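Local coordinates for protein Pre-mRNA-splicing factor SAD1 (Saccharomyces cerevisiae, PDB 4MSX) that promotes assembly of newly made U4 snRNA into the U4/U6 snRNP and is required for pre-mRNA splicing, as a catalytically inactive relative of ubiquitin-specific proteases, at residues Arg177-Asn181 with Gly182-Phe186; Pro343-Asn346 with Ile347-Leu351. All coordinates share one frame; numbering follows the deposited sequence.

Interaction 1 (Arg177-Asn181 with Gly182-Phe186); sequences RTYLN and GFIGF
A type II beta turn from Leu180 to Phe183 takes the chain out of strand 178-180 and brings Leu180 and Phe183 together at its two ends. Phe183 N donates to Leu180 O at 2.9 Å. The N-H...O angle is 150°, so the bond is somewhat bent, and the donor is tilted from the carbonyl plane. Asn181 and Gly182 are the corner residues. Gly182 has a positive phi of 88°, where a CB would be jammed against Asn181 O. A water also bridges the two ends of the turn. It accepts from Leu180 N at 2.9 Å and donates to Phe183 O at 2.7 Å.

The side chains of Leu180 and Phe183 lie side by side and point the same way. Leu180 places CD2 over one face of the Phe183 ring, 4.1 Å from the ring centroid and offset toward the rim. This is a CH-pi contact. Leu180 chi1 is -178°, which sends CG opposite the backbone N and out alongside the ring. At the edge of the same ring, Asn181 O lies in the ring plane, 3.4 Å from Phe183 CD1. His204 meets the Phe183 ring edge-to-face.

Ile184 CG2 comes obliquely to the Tyr179 ring, 3.5 Å from Tyr179 CD2. Ile184 has a second conformer, so this apolar contact is less certain. The Tyr179 hydroxyl is hydrogen-bonded to Ser236 O and Leu239 N, which fixes the far end of the ring. The Asn181 amide also reaches away from the turn, to Arg169 N and Trp235 O. Most of the contact is buried. The whole is a type II turn with glycine at its third position, joining strand 178-180, the partner of strand 170-172, to the weakly bonded strand at about 185-186, which runs parallel to strand 243-244.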
loop_
_atom_site.group_PDB
_atom_site.type_symbol
_atom_site.label_atom_id
_atom_site.label_comp_id
_atom_site.label_asym_id
_atom_site.label_seq_id
_atom_site.Cartn_x
_atom_site.Cartn_y
_atom_site.Cartn_z
ATOM N N ARG A 177 2.226 1.371 22.274
ATOM C CA ARG A 177 2.520 2.463 21.340
ATOM C C ARG A 177 1.230 2.827 20.573
ATOM O O ARG A 177 0.552 1.941 20.046
ATOM C CB ARG A 177 3.630 2.065 20.388
ATOM C CG ARG A 177 4.959 1.819 21.097
ATOM C CD ARG A 177 5.990 1.209 20.152
ATOM N NE ARG A 177 5.633 -0.166 19.810
ATOM C CZ ARG A 177 6.429 -1.021 19.171
ATOM N NH1 ARG A 177 7.648 -0.649 18.776
ATOM N NH2 ARG A 177 6.000 -2.252 18.915
ATOM N N THR A 178 0.848 4.110 20.543
ATOM C CA THR A 178 -0.434 4.474 19.917
ATOM C C THR A 178 -0.218 4.614 18.404
ATOM O O THR A 178 0.903 4.888 17.974
ATOM C CB THR A 178 -1.018 5.793 20.522
ATOM O OG1 THR A 178 -2.360 6.023 20.037
ATOM C CG2 THR A 178 -0.124 6.960 20.171
ATOM N N TYR A 179 -1.270 4.410 17.600
ATOM C CA TYR A 179 -1.152 4.617 16.158
ATOM C C TYR A 179 -2.547 4.901 15.673
ATOM O O TYR A 179 -3.521 4.575 16.365
ATOM C CB TYR A 179 -0.573 3.395 15.426
ATOM C CG TYR A 179 -1.443 2.144 15.509
ATOM C CD1 TYR A 179 -1.384 1.301 16.617
ATOM C CD2 TYR A 179 -2.320 1.798 14.462
ATOM C CE1 TYR A 179 -2.161 0.132 16.677
ATOM C CE2 TYR A 179 -3.108 0.652 14.522
ATOM C CZ TYR A 179 -3.005 -0.185 15.630
ATOM O OH TYR A 179 -3.791 -1.294 15.696
ATOM N N LEU A 180 -2.657 5.554 14.512
ATOM C CA LEU A 180 -3.950 5.787 13.894
ATOM C C LEU A 180 -4.153 4.663 12.883
ATOM O O LEU A 180 -3.325 4.528 11.968
ATOM C CB LEU A 180 -3.904 7.195 13.202
ATOM C CG LEU A 180 -5.155 7.723 12.515
ATOM C CD1 LEU A 180 -6.260 7.935 13.550
ATOM C CD2 LEU A 180 -4.859 9.074 11.759
ATOM N N ASN A 181 -5.218 3.864 12.994
ATOM C CA ASN A 181 -5.277 2.638 12.190
ATOM C C ASN A 181 -5.434 3.022 10.704
ATOM O O ASN A 181 -6.065 4.033 10.395
ATOM C CB ASN A 181 -6.341 1.626 12.644
ATOM C CG ASN A 181 -7.796 2.056 12.336
ATOM O OD1 ASN A 181 -8.228 3.147 12.711
ATOM N ND2 ASN A 181 -8.528 1.214 11.628
ATOM N N GLY A 182 -4.785 2.260 9.824
ATOM C CA GLY A 182 -4.691 2.600 8.395
ATOM C C GLY A 182 -3.498 3.493 8.095
ATOM O O GLY A 182 -3.024 3.510 6.956
ATOM N N PHE A 183 -3.013 4.232 9.079
ATOM C CA PHE A 183 -1.935 5.211 8.841
ATOM C C PHE A 183 -0.633 4.728 9.494
ATOM O O PHE A 183 -0.090 5.382 10.392
ATOM C CB PHE A 183 -2.346 6.601 9.390
ATOM C CG PHE A 183 -3.462 7.217 8.616
ATOM C CD1 PHE A 183 -4.780 6.745 8.769
ATOM C CD2 PHE A 183 -3.211 8.242 7.722
ATOM C CE1 PHE A 183 -5.828 7.279 8.055
ATOM C CE2 PHE A 183 -4.215 8.803 7.003
ATOM C CZ PHE A 183 -5.572 8.306 7.168
ATOM N N ILE A 184 -0.164 3.553 9.088
ATOM C CA ILE A 184 0.982 2.936 9.733
ATOM C C ILE A 184 2.106 2.726 8.711
ATOM O O ILE A 184 1.864 2.758 7.506
ATOM C CB ILE A 184 0.627 1.573 10.357
ATOM C CG1 ILE A 184 0.109 0.615 9.287
ATOM C CG2 ILE A 184 -0.426 1.730 11.465
ATOM C CD1 ILE A 184 -0.168 -0.758 9.815
ATOM N N GLY A 185 3.312 2.517 9.228
ATOM C CA GLY A 185 4.480 2.290 8.427
ATOM C C GLY A 185 4.898 0.827 8.399
ATOM O O GLY A 185 4.168 -0.112 8.875
ATOM N N PHE A 186 6.087 0.642 7.812
ATOM C CA PHE A 186 6.521 -0.657 7.361
ATOM C C PHE A 186 8.025 -0.753 7.618
ATOM O O PHE A 186 8.762 0.248 7.464
ATOM C CB PHE A 186 6.318 -0.839 5.845
ATOM C CG PHE A 186 4.865 -0.804 5.387
ATOM C CD1 PHE A 186 4.247 0.419 5.152
ATOM C CD2 PHE A 186 4.166 -1.987 5.171
ATOM C CE1 PHE A 186 2.926 0.497 4.737
ATOM C CE2 PHE A 186 2.808 -1.937 4.739
ATOM C CZ PHE A 186 2.214 -0.681 4.507
HETATM O O HOH W 1 -0.334 6.165 12.970
#

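Interaction 2 (Pro343-Asn346 with Ile347-Leu351); sequences PQIN and ITKLL
Ile345 leans its side chain on Lys349 and Leu350, the residues four and five places further along. Its CB carries two branches. Ile345 CG2 lies 4.1 Å from Leu350 CD2. Ile345 CG1 comes 4.0 Å from Lys349 CG, where the two side chains cross at about a right angle. The tip, Ile345 CD1, touches both: it is 3.7 Å from Leu350 CD2 and 3.8 Å from Lys349 CG. Ile345 chi1 is -166° and chi2 166°, so this branch is extended and its tip reaches the first turn of the helix. The end of the lysine leads away from the contact.

The next residue, Asn346, is the N-cap of helix 347-350. Its OD1 accepts from Thr348 N at 2.9 Å. This bond is nearly straight, at 174°, and the donor lies in the amide carbonyl plane on a lone pair. Thr348 OG1 also donates to Asn346 OD1, at 3.0 Å, but from above that plane. Two donors thus grip one oxygen and limit rotation of the amide.

The backbone oxygen of Asn346 is shared as well. Leu350 N reaches it in the carbonyl plane, and Lys349 N comes from above the plane with a more bent approach. The helix is short, and Leu351 N bonds back to Ile347 O.

Outside the contact, strand 344-346 runs parallel to strand 397-399. Ile347, the first residue of the helix, turns its side chain toward Phe377, Phe379 and Trp478, which belong to the large mixed sheet. Leu350 also rests on Phe379 and on Val398.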
loop_
_atom_site.group_PDB
_atom_site.type_symbol
_atom_site.label_atom_id
_atom_site.label_comp_id
_atom_site.label_asym_id
_atom_site.label_seq_id
_atom_site.Cartn_x
_atom_site.Cartn_y
_atom_site.Cartn_z
ATOM N N PRO A 343 13.477 27.215 -10.126
ATOM C CA PRO A 343 12.258 27.243 -10.928
ATOM C C PRO A 343 11.041 26.778 -10.124
ATOM O O PRO A 343 11.157 25.906 -9.245
ATOM C CB PRO A 343 12.568 26.284 -12.085
ATOM C CG PRO A 343 13.820 25.615 -11.760
ATOM C CD PRO A 343 14.539 26.386 -10.719
ATOM N N GLN A 344 9.893 27.376 -10.399
ATOM C CA GLN A 344 8.650 27.041 -9.694
ATOM C C GLN A 344 7.547 27.011 -10.718
ATOM O O GLN A 344 7.617 27.704 -11.755
ATOM C CB GLN A 344 8.258 28.086 -8.655
ATOM C CG GLN A 344 9.217 28.282 -7.534
ATOM C CD GLN A 344 9.033 29.650 -6.830
ATOM O OE1 GLN A 344 10.011 30.363 -6.608
ATOM N NE2 GLN A 344 7.802 30.001 -6.480
ATOM N N ILE A 345 6.518 26.237 -10.423
ATOM C CA ILE A 345 5.341 26.217 -11.270
ATOM C C ILE A 345 4.136 25.769 -10.472
ATOM O O ILE A 345 4.250 24.885 -9.608
ATOM C CB ILE A 345 5.535 25.294 -12.491
ATOM C CG1 ILE A 345 4.415 25.592 -13.495
ATOM C CG2 ILE A 345 5.525 23.773 -12.082
ATOM C CD1 ILE A 345 4.630 25.038 -14.843
ATOM N N ASN A 346 2.967 26.352 -10.723
ATOM C CA ASN A 346 1.789 25.937 -9.970
ATOM C C ASN A 346 1.160 24.743 -10.670
ATOM O O ASN A 346 1.177 24.647 -11.915
ATOM C CB ASN A 346 0.738 27.052 -9.889
ATOM C CG ASN A 346 -0.298 26.789 -8.769
ATOM O OD1 ASN A 346 -1.282 26.056 -8.960
ATOM N ND2 ASN A 346 -0.055 27.365 -7.586
ATOM N N ILE A 347 0.594 23.835 -9.889
ATOM C CA ILE A 347 -0.096 22.699 -10.481
ATOM C C ILE A 347 -1.191 23.133 -11.458
ATOM O O ILE A 347 -1.431 22.450 -12.429
ATOM C CB ILE A 347 -0.685 21.735 -9.374
ATOM C CG1 ILE A 347 -1.120 20.389 -10.010
ATOM C CG2 ILE A 347 -1.846 22.385 -8.619
ATOM C CD1 ILE A 347 -1.295 19.262 -8.955
ATOM N N THR A 348 -1.854 24.278 -11.238
ATOM C CA THR A 348 -2.972 24.647 -12.140
ATOM C C THR A 348 -2.392 24.962 -13.519
ATOM O O THR A 348 -3.036 24.756 -14.548
ATOM C CB THR A 348 -3.734 25.898 -11.631
ATOM O OG1 THR A 348 -2.778 26.937 -11.398
ATOM C CG2 THR A 348 -4.468 25.589 -10.363
ATOM N N LYS A 349 -1.159 25.444 -13.540
ATOM C CA LYS A 349 -0.542 25.771 -14.794
ATOM C C LYS A 349 -0.117 24.484 -15.526
ATOM O O LYS A 349 -0.106 24.439 -16.749
ATOM C CB LYS A 349 0.652 26.708 -14.559
ATOM C CG LYS A 349 1.500 26.943 -15.803
ATOM C CD LYS A 349 1.802 28.432 -16.006
ATOM C CE LYS A 349 2.843 28.665 -17.108
ATOM N NZ LYS A 349 2.911 30.103 -17.534
ATOM N N LEU A 350 0.247 23.425 -14.795
ATOM C CA LEU A 350 0.551 22.138 -15.473
ATOM C C LEU A 350 -0.726 21.594 -16.122
ATOM O O LEU A 350 -0.677 20.864 -17.086
ATOM C CB LEU A 350 1.129 21.112 -14.467
ATOM C CG LEU A 350 2.497 21.473 -13.858
ATOM C CD1 LEU A 350 2.885 20.477 -12.704
ATOM C CD2 LEU A 350 3.597 21.529 -14.928
ATOM N N LEU A 351 -1.884 21.914 -15.569
ATOM C CA LEU A 351 -3.136 21.369 -16.093
ATOM C C LEU A 351 -3.741 22.212 -17.242
ATOM O O LEU A 351 -4.809 21.858 -17.761
ATOM C CB LEU A 351 -4.141 21.204 -14.964
ATOM C CG LEU A 351 -3.767 20.071 -13.997
ATOM C CD1 LEU A 351 -4.541 20.200 -12.709
ATOM C CD2 LEU A 351 -4.034 18.666 -14.660
#

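In the fold
Interaction 1 comes first along the chain and closes well before interaction 2 opens. Their centres are about 33 Å apart and their nearest atoms about 19 Å apart, so they do not touch. Interaction 1 is buried, its centre about 13 Å from the centre of the chain; interaction 2 is at the surface, its centre about 28 Å from that point. Each lies beside the mixed eight-stranded sheet. Interaction 1 meets strand 438-446 through Leu180 and Phe183. Interaction 2 meets strands 374-379 and 472-480. The two are a beta turn and a helix start at separate places around one sheet of the USP-like domain. Both lie away from the zinc site of the ZnF-UBP finger.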